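Local structure of LPP20 lipofamily protein (Helicobacter pylori R046Wa, 4KZS) at residues A[38-43]-A[99-104]; A[46-51]-A[151-156]; A[116-121]-A[159-164]. The protein is a secreted protein of unknown function, possibly linked to the outer membrane and the Tol-Pal system. One frame throughout, in Å; residues are numbered along the deposited sequence.

Contact 1: residues A[38-43]-A[99-104]; sequences ADLVAS and VRINQN
Leu-40 of helix 38-43 lies against strand 99-102, whose axis passes 8.8 Å from that of the helix segment at its nearest point. The two run in broadly the same N-to-C sense, at a signed crossing angle of -41°, and the backbones come nearest at Leu-40 and Arg-100, with CA atoms 7.1 Å apart. Leu-40 is the helix residue of this segment that touches the strand, and it meets it on the face from which Val-99 and Ile-101 project. Leu-40 swings CG away from its backbone N (chi1 160°), which carries both methyls out from the helix and over the strand. The CD2 branch goes to Val-99, meeting its CG2 at 3.6 Å. Val-99 CG2 touches the leucine at CB as well, at 3.8 Å from Leu-40 CB, the two side chains crossing at a slant. The other branch reaches further along the strand: CD1 stands 4.3 Å from Ile-101 CG2, a looser touch. The fork of Leu-40 is thus shared between two strand residues, with Arg-100 between them. The CB of Arg-100 points away from the helix, and its guanidinium serves the other face, in a salt bridge with Glu-84, a hydrogen bond to the hydroxyl of Tyr-21 and a cation-pi contact with Tyr-19. Ile-101 also packs on Ile-44 of the same helix, and the side chain of Asn-102 caps the start of helix 103-121 through the N of Leu-105. The strand is the middle one of the antiparallel sheet, and helix 29-53 packs across it. The chemistry is that of a small hydrophobic core: three buried aliphatic side chains join helix to sheet by apolar packing, while the charge of Arg-100 is kept on the reverse face.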
ATOM      1  N   ALA A  38      -3.272  -0.382  22.818  1.00 52.58           N
ATOM      2  CA  ALA A  38      -2.590  -1.514  22.239  1.00 49.42           C
ATOM      3  C   ALA A  38      -3.294  -2.738  22.772  1.00 52.86           C
ATOM      4  O   ALA A  38      -3.785  -3.577  22.007  1.00 59.18           O
ATOM      5  CB  ALA A  38      -1.154  -1.505  22.654  1.00 47.94           C
ATOM      6  N   ASP A  39      -3.451  -2.786  24.093  1.00 49.71           N
ATOM      7  CA  ASP A  39      -4.001  -3.968  24.688  1.00 50.11           C
ATOM      8  C   ASP A  39      -5.430  -4.180  24.243  1.00 48.26           C
ATOM      9  O   ASP A  39      -5.896  -5.316  24.108  1.00 52.52           O
ATOM     10  CB  ASP A  39      -3.859  -3.947  26.195  1.00 48.43           C
ATOM     11  CG  ASP A  39      -4.516  -5.121  26.830  1.00 59.31           C
ATOM     12  OD1 ASP A  39      -4.183  -6.277  26.459  1.00 62.41           O
ATOM     13  OD2 ASP A  39      -5.401  -4.887  27.670  1.00 72.65           O
ATOM     14  N   LEU A  40      -6.112  -3.079  23.967  1.00 45.22           N
ATOM     15  CA  LEU A  40      -7.497  -3.138  23.465  1.00 41.22           C
ATOM     16  C   LEU A  40      -7.578  -3.658  22.021  1.00 43.70           C
ATOM     17  O   LEU A  40      -8.450  -4.520  21.742  1.00 47.64           O
ATOM     18  CB  LEU A  40      -8.184  -1.755  23.589  1.00 37.02           C
ATOM     19  CG  LEU A  40      -9.383  -1.599  22.687  1.00 29.76           C
ATOM     20  CD1 LEU A  40     -10.375  -2.687  22.994  1.00 31.15           C
ATOM     21  CD2 LEU A  40     -10.024  -0.303  23.038  1.00 36.02           C
ATOM     22  N   VAL A  41      -6.697  -3.161  21.129  1.00 36.50           N
ATOM     23  CA  VAL A  41      -6.679  -3.647  19.763  1.00 43.79           C
ATOM     24  C   VAL A  41      -6.361  -5.111  19.781  1.00 52.95           C
ATOM     25  O   VAL A  41      -7.032  -5.908  19.106  1.00 59.63           O
ATOM     26  CB  VAL A  41      -5.660  -2.921  18.847  1.00 56.56           C
ATOM     27  CG1 VAL A  41      -6.016  -1.448  18.648  1.00 57.42           C
ATOM     28  CG2 VAL A  41      -4.253  -3.023  19.387  1.00 69.33           C
ATOM     29  N   ALA A  42      -5.352  -5.467  20.587  1.00 58.08           N
ATOM     30  CA  ALA A  42      -4.863  -6.860  20.728  1.00 55.90           C
ATOM     31  C   ALA A  42      -5.967  -7.734  21.179  1.00 49.44           C
ATOM     32  O   ALA A  42      -6.087  -8.873  20.755  1.00 59.80           O
ATOM     33  CB  ALA A  42      -3.723  -6.944  21.731  1.00 58.99           C
ATOM     34  N   SER A  43      -6.807  -7.185  22.039  1.00 48.69           N
ATOM     35  CA  SER A  43      -7.883  -7.964  22.596  1.00 50.84           C
ATOM     36  C   SER A  43      -9.005  -8.140  21.571  1.00 60.68           C
ATOM     37  O   SER A  43      -9.635  -9.207  21.511  1.00 68.05           O
ATOM     38  CB  SER A  43      -8.377  -7.295  23.877  1.00 48.56           C
ATOM     39  OG  SER A  43      -9.724  -7.667  24.146  1.00 55.43           O
ATOM     40  N   VAL A  99      -9.711   1.154  28.928  1.00 34.78           N
ATOM     41  CA  VAL A  99     -10.460   1.699  27.827  1.00 32.98           C
ATOM     42  C   VAL A  99     -11.338   0.614  27.337  1.00 33.69           C
ATOM     43  O   VAL A  99     -11.111  -0.539  27.617  1.00 37.23           O
ATOM     44  CB  VAL A  99      -9.587   2.097  26.633  1.00 35.72           C
ATOM     45  CG1 VAL A  99      -8.650   3.203  27.009  1.00 35.64           C
ATOM     46  CG2 VAL A  99      -8.736   0.940  26.210  1.00 37.75           C
ATOM     47  N   ARG A 100     -12.409   1.002  26.661  1.00 38.49           N
ATOM     48  CA  ARG A 100     -13.317   0.056  26.061  1.00 36.06           C
ATOM     49  C   ARG A 100     -13.948   0.649  24.833  1.00 38.34           C
ATOM     50  O   ARG A 100     -13.860   1.884  24.573  1.00 42.55           O
ATOM     51  CB  ARG A 100     -14.391  -0.302  27.046  1.00 37.48           C
ATOM     52  CG  ARG A 100     -15.270   0.870  27.414  1.00 38.57           C
ATOM     53  CD  ARG A 100     -16.355   0.388  28.341  1.00 43.67           C
ATOM     54  NE  ARG A 100     -17.400   1.399  28.507  1.00 54.31           N
ATOM     55  CZ  ARG A 100     -18.591   1.142  29.062  1.00 58.01           C
ATOM     56  NH1 ARG A 100     -18.887  -0.062  29.534  1.00 58.44           N
ATOM     57  NH2 ARG A 100     -19.482   2.087  29.172  1.00 51.47           N
ATOM     58  N   ILE A 101     -14.604  -0.209  24.064  1.00 37.57           N
ATOM     59  CA  ILE A 101     -15.310   0.268  22.879  1.00 37.63           C
ATOM     60  C   ILE A 101     -16.414  -0.652  22.611  1.00 38.74           C
ATOM     61  O   ILE A 101     -16.266  -1.857  22.796  1.00 41.65           O
ATOM     62  CB  ILE A 101     -14.426   0.279  21.636  1.00 37.40           C
ATOM     63  CG1 ILE A 101     -15.154   0.964  20.490  1.00 35.00           C
ATOM     64  CG2 ILE A 101     -13.951  -1.142  21.249  1.00 29.85           C
ATOM     65  CD1 ILE A 101     -14.217   1.486  19.395  1.00 32.79           C
ATOM     66  N   ASN A 102     -17.526  -0.060  22.194  1.00 46.03           N
ATOM     67  CA  ASN A 102     -18.726  -0.760  21.786  1.00 46.65           C
ATOM     68  C   ASN A 102     -18.456  -1.659  20.581  1.00 43.68           C
ATOM     69  O   ASN A 102     -17.935  -1.227  19.583  1.00 50.51           O
ATOM     70  CB  ASN A 102     -19.747   0.287  21.415  1.00 46.66           C
ATOM     71  CG  ASN A 102     -21.061  -0.323  21.047  1.00 55.39           C
ATOM     72  OD1 ASN A 102     -21.254  -0.768  19.917  1.00 64.81           O
ATOM     73  ND2 ASN A 102     -21.981  -0.347  21.994  1.00 53.77           N
ATOM     74  N   GLN A 103     -18.788  -2.917  20.667  1.00 47.34           N
ATOM     75  CA  GLN A 103     -18.556  -3.788  19.533  1.00 51.68           C
ATOM     76  C   GLN A 103     -19.185  -3.283  18.274  1.00 54.50           C
ATOM     77  O   GLN A 103     -18.543  -3.316  17.208  1.00 73.81           O
ATOM     78  CB  GLN A 103     -19.013  -5.200  19.817  1.00 59.89           C
ATOM     79  CG  GLN A 103     -17.932  -5.959  20.543  1.00 75.84           C
ATOM     80  CD  GLN A 103     -18.241  -7.425  20.684  1.00 87.27           C
ATOM     81  OE1 GLN A 103     -19.006  -7.831  21.576  1.00 93.80           O
ATOM     82  NE2 GLN A 103     -17.646  -8.238  19.804  1.00 76.60           N
ATOM     83  N   ASN A 104     -20.407  -2.781  18.370  1.00 45.50           N
ATOM     84  CA  ASN A 104     -21.061  -2.300  17.165  1.00 46.31           C
ATOM     85  C   ASN A 104     -20.430  -1.017  16.602  1.00 43.90           C
ATOM     86  O   ASN A 104     -20.227  -0.891  15.394  1.00 43.81           O
ATOM     87  CB  ASN A 104     -22.585  -2.236  17.338  1.00 54.51           C
ATOM     88  CG  ASN A 104     -23.197  -3.632  17.540  1.00 64.13           C
ATOM     89  OD1 ASN A 104     -22.836  -4.592  16.833  1.00 64.37           O
ATOM     90  ND2 ASN A 104     -24.110  -3.761  18.522  1.00 75.93           N
TER

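Contact 2: residues A[46-51]-A[151-156]; sequences VVVNSQ and ERILKA
Val-48 places CG1 opposite its backbone N (chi1 164°), and Ile-153 has CG1 beside the backbone N (chi1 -54°), which leaves its CG2 anti to that N; Val-48 CG1 and Ile-153 CG2 then meet between the helices at 3.8 Å. The terminal CD1 of Ile-153 lies equally near, 3.8 Å from Val-48 CG1, and the two side chains cross at about a right angle, the single valine methyl set against both branches of the isoleucine. One turn on, Gln-51 is bent in mid-chain and turns its amide toward the C-terminal part of the other helix segment. There Gln-51 NE2 donates to the backbone O of Ala-156 at 3.1 Å, with an N-H...O angle of 156°. The donor approaches nearly in line with the carbonyl bond, and the oxygen is tilted a little from the glutamine amide plane. Apolar packing is thus backed by one polar link at the partly exposed end. Leu-73, from the loop between helix 29-53 and strand 84-91, touches both Val-48 and Ile-153. Tyr-157 packs on Val-48 and Gln-51, and Leu-110 of helix 103-121 meets Ile-153, placing the contact where helices 29-53, 103-121 and 135-157 come together.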
ATOM      1  N   VAL A  46      -8.126 -10.880  18.693  1.00 60.59           N
ATOM      2  CA  VAL A  46      -8.601 -12.190  19.216  1.00 58.70           C
ATOM      3  C   VAL A  46     -10.082 -12.474  18.990  1.00 55.98           C
ATOM      4  O   VAL A  46     -10.421 -13.368  18.232  1.00 67.88           O
ATOM      5  CB  VAL A  46      -8.279 -12.366  20.729  1.00 62.12           C
ATOM      6  CG1 VAL A  46      -9.071 -13.517  21.347  1.00 59.03           C
ATOM      7  CG2 VAL A  46      -6.779 -12.522  20.958  1.00 53.10           C
ATOM      8  N   VAL A  47     -10.959 -11.721  19.640  1.00 55.15           N
ATOM      9  CA  VAL A  47     -12.413 -11.873  19.419  1.00 52.65           C
ATOM     10  C   VAL A  47     -12.772 -11.922  17.934  1.00 53.01           C
ATOM     11  O   VAL A  47     -13.695 -12.607  17.535  1.00 63.42           O
ATOM     12  CB  VAL A  47     -13.223 -10.734  20.144  1.00 48.94           C
ATOM     13  CG1 VAL A  47     -14.496 -10.342  19.418  1.00 41.67           C
ATOM     14  CG2 VAL A  47     -13.577 -11.138  21.557  1.00 50.15           C
ATOM     15  N   VAL A  48     -12.043 -11.181  17.119  1.00 54.33           N
ATOM     16  CA  VAL A  48     -12.360 -11.088  15.707  1.00 59.21           C
ATOM     17  C   VAL A  48     -11.850 -12.317  14.956  1.00 64.93           C
ATOM     18  O   VAL A  48     -12.619 -12.970  14.235  1.00 67.52           O
ATOM     19  CB  VAL A  48     -11.798  -9.781  15.129  1.00 53.27           C
ATOM     20  CG1 VAL A  48     -11.759  -9.802  13.638  1.00 49.08           C
ATOM     21  CG2 VAL A  48     -12.667  -8.639  15.566  1.00 59.06           C
ATOM     22  N   ASN A  49     -10.569 -12.644  15.143  1.00 63.20           N
ATOM     23  CA  ASN A  49      -9.971 -13.794  14.463  1.00 58.23           C
ATOM     24  C   ASN A  49     -10.736 -15.074  14.741  1.00 68.91           C
ATOM     25  O   ASN A  49     -10.951 -15.885  13.846  1.00 86.73           O
ATOM     26  CB  ASN A  49      -8.512 -13.950  14.838  1.00 55.30           C
ATOM     27  CG  ASN A  49      -7.611 -12.828  14.263  1.00 63.04           C
ATOM     28  OD1 ASN A  49      -7.347 -12.755  13.047  1.00 57.73           O
ATOM     29  ND2 ASN A  49      -7.116 -11.965  15.151  1.00 63.37           N
ATOM     30  N   SER A  50     -11.205 -15.237  15.969  1.00 82.42           N
ATOM     31  CA  SER A  50     -11.950 -16.442  16.333  1.00 90.66           C
ATOM     32  C   SER A  50     -13.427 -16.349  15.960  1.00 88.06           C
ATOM     33  O   SER A  50     -14.232 -17.182  16.368  1.00 96.02           O
ATOM     34  CB  SER A  50     -11.794 -16.741  17.831  1.00 94.53           C
ATOM     35  OG  SER A  50     -12.747 -16.026  18.599  1.00 95.89           O
ATOM     36  N   GLN A  51     -13.792 -15.314  15.216  1.00 89.48           N
ATOM     37  CA  GLN A  51     -15.178 -15.136  14.808  1.00 82.28           C
ATOM     38  C   GLN A  51     -15.227 -15.526  13.361  1.00 86.34           C
ATOM     39  O   GLN A  51     -16.266 -15.918  12.840  1.00 84.52           O
ATOM     40  CB  GLN A  51     -15.600 -13.682  14.987  1.00 84.29           C
ATOM     41  CG  GLN A  51     -16.894 -13.297  14.283  1.00 86.77           C
ATOM     42  CD  GLN A  51     -18.107 -14.065  14.764  1.00 84.82           C
ATOM     43  OE1 GLN A  51     -18.251 -14.382  15.956  1.00 85.70           O
ATOM     44  NE2 GLN A  51     -19.003 -14.349  13.834  1.00 80.70           N
ATOM     45  N   GLU A 151     -12.509  -6.367   4.963  1.00 40.14           N
ATOM     46  CA  GLU A 151     -13.756  -6.940   4.430  1.00 49.02           C
ATOM     47  C   GLU A 151     -14.031  -8.329   4.937  1.00 53.23           C
ATOM     48  O   GLU A 151     -15.195  -8.707   5.122  1.00 55.57           O
ATOM     49  CB  GLU A 151     -13.738  -6.962   2.933  1.00 49.48           C
ATOM     50  CG  GLU A 151     -14.774  -7.868   2.349  1.00 56.60           C
ATOM     51  CD  GLU A 151     -14.640  -7.940   0.859  1.00 67.40           C
ATOM     52  OE1 GLU A 151     -14.948  -6.915   0.201  1.00 83.54           O
ATOM     53  OE2 GLU A 151     -14.236  -9.017   0.364  1.00 64.02           O
ATOM     54  N   ARG A 152     -12.962  -9.092   5.155  1.00 57.96           N
ATOM     55  CA  ARG A 152     -13.120 -10.433   5.692  1.00 67.13           C
ATOM     56  C   ARG A 152     -13.826 -10.321   7.042  1.00 69.96           C
ATOM     57  O   ARG A 152     -14.841 -10.989   7.272  1.00 68.80           O
ATOM     58  CB  ARG A 152     -11.781 -11.157   5.824  1.00 72.67           C
ATOM     59  CG  ARG A 152     -11.881 -12.615   5.397  1.00 74.79           C
ATOM     60  CD  ARG A 152     -10.577 -13.393   5.532  1.00 89.58           C
ATOM     61  NE  ARG A 152      -9.372 -12.577   5.365  1.00 82.13           N
ATOM     62  CZ  ARG A 152      -8.237 -12.769   6.047  1.00 95.80           C
ATOM     63  NH1 ARG A 152      -8.119 -13.746   6.964  1.00 89.96           N
ATOM     64  NH2 ARG A 152      -7.202 -11.967   5.822  1.00 98.61           N
ATOM     65  N   ILE A 153     -13.316  -9.436   7.901  1.00 61.92           N
ATOM     66  CA  ILE A 153     -13.967  -9.172   9.168  1.00 57.91           C
ATOM     67  C   ILE A 153     -15.438  -8.824   8.997  1.00 60.32           C
ATOM     68  O   ILE A 153     -16.310  -9.462   9.617  1.00 58.69           O
ATOM     69  CB  ILE A 153     -13.290  -8.031   9.904  1.00 55.02           C
ATOM     70  CG1 ILE A 153     -11.811  -8.364  10.029  1.00 57.57           C
ATOM     71  CG2 ILE A 153     -13.968  -7.836  11.250  1.00 54.70           C
ATOM     72  CD1 ILE A 153     -11.010  -7.346  10.786  1.00 53.41           C
ATOM     73  N   LEU A 154     -15.712  -7.821   8.157  1.00 58.13           N
ATOM     74  CA  LEU A 154     -17.081  -7.322   8.001  1.00 56.60           C
ATOM     75  C   LEU A 154     -18.036  -8.428   7.584  1.00 63.66           C
ATOM     76  O   LEU A 154     -19.115  -8.549   8.161  1.00 61.66           O
ATOM     77  CB  LEU A 154     -17.131  -6.171   7.016  1.00 61.20           C
ATOM     78  CG  LEU A 154     -16.501  -4.918   7.600  1.00 71.69           C
ATOM     79  CD1 LEU A 154     -16.498  -3.760   6.618  1.00 64.88           C
ATOM     80  CD2 LEU A 154     -17.267  -4.556   8.850  1.00 73.07           C
ATOM     81  N   LYS A 155     -17.629  -9.255   6.609  1.00 66.47           N
ATOM     82  CA  LYS A 155     -18.479 -10.362   6.147  1.00 61.82           C
ATOM     83  C   LYS A 155     -18.666 -11.368   7.238  1.00 60.92           C
ATOM     84  O   LYS A 155     -19.766 -11.885   7.409  1.00 73.69           O
ATOM     85  CB  LYS A 155     -17.960 -11.044   4.867  1.00 63.30           C
ATOM     86  CG  LYS A 155     -18.116 -10.164   3.630  1.00 66.38           C
ATOM     87  CD  LYS A 155     -18.387 -10.908   2.333  1.00 59.71           C
ATOM     88  CE  LYS A 155     -17.113 -11.501   1.751  1.00 65.48           C
ATOM     89  NZ  LYS A 155     -17.223 -11.633   0.265  1.00 66.52           N
ATOM     90  N   ALA A 156     -17.617 -11.617   8.012  1.00 61.21           N
ATOM     91  CA  ALA A 156     -17.737 -12.516   9.165  1.00 63.30           C
ATOM     92  C   ALA A 156     -18.688 -12.027  10.235  1.00 65.03           C
ATOM     93  O   ALA A 156     -19.014 -12.787  11.135  1.00 83.77           O
ATOM     94  CB  ALA A 156     -16.387 -12.802   9.788  1.00 63.76           C
TER

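Contact 3: residues A[116-121]-A[159-164]; sequences ALYGQF and VPVGSL
Tyr-118 reaches from helix 116-121 across to the irregular segment 159-164, and its side chain carries the whole contact. Its CB points toward that segment, and CG lies roughly anti to the backbone N (chi1 -146°), which sends the ring out toward 159-164. From CG the path follows one side of the ring: CD2 and then CE2 of Tyr-118 lie beside Val-161 CG2, at 4.4 and 4.3 Å, a loose apolar touch. CE2 is also 4.2 Å from the backbone O of the same valine. It comes within 3.5 Å of the O of Ser-163 as well, and CZ, next along, within 3.4 Å of that same oxygen. The phenol oxygen completes the path, donating a weak hydrogen bond from OH to Ser-163 O at 2.8 Å. That carbonyl sits obliquely to the ring, and the bond uses the main chain of Ser-163, whose CB points away from the helix. Tyr-167, just beyond the segment, packs edge-to-face with Tyr-118 and also with Phe-121, so the aromatic grouping continues into helix 165-172. The arrangement is a surface contact in which a helix tyrosine bonds weakly to a main-chain carbonyl of an interhelical connection: the late part of helix 103-121 is tied to the chain between helices 135-157 and 165-172, consistent with the three-helix bundle of this protein.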
ATOM      1  N   ALA A 116     -14.099   4.195   2.815  1.00 40.70           N
ATOM      2  CA  ALA A 116     -13.146   5.232   2.489  1.00 45.02           C
ATOM      3  C   ALA A 116     -12.102   4.653   1.576  1.00 53.51           C
ATOM      4  O   ALA A 116     -11.645   5.325   0.661  1.00 67.20           O
ATOM      5  CB  ALA A 116     -12.498   5.795   3.749  1.00 36.27           C
ATOM      6  N   LEU A 117     -11.727   3.400   1.813  1.00 56.40           N
ATOM      7  CA  LEU A 117     -10.799   2.723   0.903  1.00 55.65           C
ATOM      8  C   LEU A 117     -11.411   2.538  -0.501  1.00 57.75           C
ATOM      9  O   LEU A 117     -10.706   2.756  -1.480  1.00 55.74           O
ATOM     10  CB  LEU A 117     -10.291   1.394   1.479  1.00 48.12           C
ATOM     11  CG  LEU A 117      -9.377   1.645   2.686  1.00 46.26           C
ATOM     12  CD1 LEU A 117      -9.218   0.381   3.517  1.00 42.26           C
ATOM     13  CD2 LEU A 117      -8.029   2.179   2.280  1.00 45.86           C
ATOM     14  N   TYR A 118     -12.700   2.176  -0.580  1.00 52.74           N
ATOM     15  CA  TYR A 118     -13.387   1.871  -1.840  1.00 55.16           C
ATOM     16  C   TYR A 118     -13.358   3.115  -2.680  1.00 64.53           C
ATOM     17  O   TYR A 118     -12.777   3.156  -3.760  1.00 77.07           O
ATOM     18  CB  TYR A 118     -14.836   1.571  -1.546  1.00 59.41           C
ATOM     19  CG  TYR A 118     -15.572   0.537  -2.392  1.00 64.07           C
ATOM     20  CD1 TYR A 118     -15.992   0.814  -3.692  1.00 66.13           C
ATOM     21  CD2 TYR A 118     -15.936  -0.687  -1.833  1.00 74.38           C
ATOM     22  CE1 TYR A 118     -16.716  -0.119  -4.432  1.00 68.50           C
ATOM     23  CE2 TYR A 118     -16.658  -1.634  -2.543  1.00 85.24           C
ATOM     24  CZ  TYR A 118     -17.044  -1.351  -3.845  1.00 89.04           C
ATOM     25  OH  TYR A 118     -17.764  -2.314  -4.531  1.00103.90           O
ATOM     26  N   GLY A 119     -13.931   4.175  -2.136  1.00 67.38           N
ATOM     27  CA  GLY A 119     -13.998   5.428  -2.844  1.00 59.57           C
ATOM     28  C   GLY A 119     -12.668   6.162  -2.938  1.00 64.61           C
ATOM     29  O   GLY A 119     -12.600   7.308  -3.395  1.00 71.43           O
ATOM     30  N   GLN A 120     -11.597   5.547  -2.488  1.00 59.28           N
ATOM     31  CA  GLN A 120     -10.324   6.181  -2.726  1.00 57.37           C
ATOM     32  C   GLN A 120      -9.729   5.547  -3.973  1.00 72.81           C
ATOM     33  O   GLN A 120      -8.797   6.096  -4.557  1.00 76.98           O
ATOM     34  CB  GLN A 120      -9.398   5.952  -1.559  1.00 48.77           C
ATOM     35  CG  GLN A 120      -8.136   6.740  -1.719  1.00 65.41           C
ATOM     36  CD  GLN A 120      -7.226   6.566  -0.553  1.00 78.65           C
ATOM     37  OE1 GLN A 120      -7.688   6.331   0.571  1.00 81.10           O
ATOM     38  NE2 GLN A 120      -5.910   6.670  -0.799  1.00 90.27           N
ATOM     39  N   PHE A 121     -10.256   4.372  -4.343  1.00 73.77           N
ATOM     40  CA  PHE A 121      -9.690   3.543  -5.390  1.00 81.91           C
ATOM     41  C   PHE A 121     -10.126   4.156  -6.674  1.00 86.63           C
ATOM     42  O   PHE A 121      -9.314   4.353  -7.577  1.00 83.22           O
ATOM     43  CB  PHE A 121     -10.234   2.111  -5.320  1.00 91.27           C
ATOM     44  CG  PHE A 121      -9.380   1.085  -6.024  1.00 96.65           C
ATOM     45  CD1 PHE A 121      -8.163   0.684  -5.481  1.00104.82           C
ATOM     46  CD2 PHE A 121      -9.791   0.502  -7.214  1.00104.65           C
ATOM     47  CE1 PHE A 121      -7.376  -0.275  -6.111  1.00112.70           C
ATOM     48  CE2 PHE A 121      -9.016  -0.465  -7.847  1.00107.88           C
ATOM     49  CZ  PHE A 121      -7.807  -0.857  -7.289  1.00108.76           C
ATOM     50  N   VAL A 159     -22.074  -7.682   7.910  1.00 78.76           N
ATOM     51  CA  VAL A 159     -22.279  -6.322   7.460  1.00 73.91           C
ATOM     52  C   VAL A 159     -22.154  -6.427   5.947  1.00 84.98           C
ATOM     53  O   VAL A 159     -21.522  -7.361   5.453  1.00 87.52           O
ATOM     54  CB  VAL A 159     -21.206  -5.411   8.048  1.00 72.66           C
ATOM     55  CG1 VAL A 159     -21.541  -3.959   7.782  1.00 83.40           C
ATOM     56  CG2 VAL A 159     -21.084  -5.646   9.543  1.00 59.30           C
ATOM     57  N   PRO A 160     -22.785  -5.513   5.201  1.00 93.67           N
ATOM     58  CA  PRO A 160     -22.831  -5.663   3.738  1.00 99.72           C
ATOM     59  C   PRO A 160     -21.544  -5.368   2.898  1.00107.52           C
ATOM     60  O   PRO A 160     -20.502  -5.997   3.101  1.00113.61           O
ATOM     61  CB  PRO A 160     -24.007  -4.750   3.352  1.00104.13           C
ATOM     62  CG  PRO A 160     -24.864  -4.692   4.579  1.00 91.81           C
ATOM     63  CD  PRO A 160     -23.845  -4.606   5.675  1.00 98.79           C
ATOM     64  N   VAL A 161     -21.674  -4.477   1.911  1.00125.16           N
ATOM     65  CA  VAL A 161     -20.588  -3.956   1.032  1.00119.94           C
ATOM     66  C   VAL A 161     -20.052  -4.901  -0.066  1.00111.80           C
ATOM     67  O   VAL A 161     -19.315  -4.479  -0.986  1.00108.66           O
ATOM     68  CB  VAL A 161     -19.460  -3.248   1.815  1.00118.27           C
ATOM     69  CG1 VAL A 161     -18.289  -4.204   2.073  1.00107.76           C
ATOM     70  CG2 VAL A 161     -19.045  -1.978   1.062  1.00116.03           C
ATOM     71  N   GLY A 162     -20.428  -6.168   0.039  1.00104.88           N
ATOM     72  CA  GLY A 162     -20.357  -7.079  -1.107  1.00129.53           C
ATOM     73  C   GLY A 162     -19.041  -7.333  -1.847  1.00136.19           C
ATOM     74  O   GLY A 162     -18.478  -8.434  -1.722  1.00131.07           O
ATOM     75  N   SER A 163     -18.541  -6.367  -2.635  1.00118.72           N
ATOM     76  CA  SER A 163     -17.458  -6.734  -3.577  1.00 96.63           C
ATOM     77  C   SER A 163     -16.243  -5.864  -3.962  1.00 93.90           C
ATOM     78  O   SER A 163     -16.342  -4.666  -4.282  1.00 79.72           O
ATOM     79  CB  SER A 163     -18.027  -7.302  -4.861  1.00 93.92           C
ATOM     80  OG  SER A 163     -16.955  -7.870  -5.583  1.00 94.83           O
ATOM     81  N   LEU A 164     -15.096  -6.547  -3.992  1.00 85.79           N
ATOM     82  CA  LEU A 164     -13.847  -5.985  -4.499  1.00 77.59           C
ATOM     83  C   LEU A 164     -13.458  -6.609  -5.823  1.00 73.48           C
ATOM     84  O   LEU A 164     -12.706  -6.007  -6.580  1.00 78.85           O
ATOM     85  CB  LEU A 164     -12.712  -6.170  -3.502  1.00 66.73           C
ATOM     86  CG  LEU A 164     -12.835  -5.264  -2.281  1.00 63.11           C
ATOM     87  CD1 LEU A 164     -12.003  -5.787  -1.117  1.00 59.70           C
ATOM     88  CD2 LEU A 164     -12.452  -3.845  -2.638  1.00 68.98           C
TER

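How the contacts relate
Contacts 1 and 2 share helix 29-53: its earlier part packs on the sheet and its later part on helix 135-157. Their centres are 14 Å apart, and they touch where Gln-103 NE2 meets Val-47 CG1 at 3.8 Å. Contacts 2 and 3 lie 16 Å apart between centres and are joined by a probable hydrogen bond between Val-159 N and Leu-154 O, and by Leu-164 CD1 packing 3.4 Å from Glu-151 OE1. Contacts 1 and 3 are separated by 23 Å between centres, yet helix 103-121 runs from one to the other. Together the three lead from the sheet of the LPP20 lipoprotein region into the helical middle region.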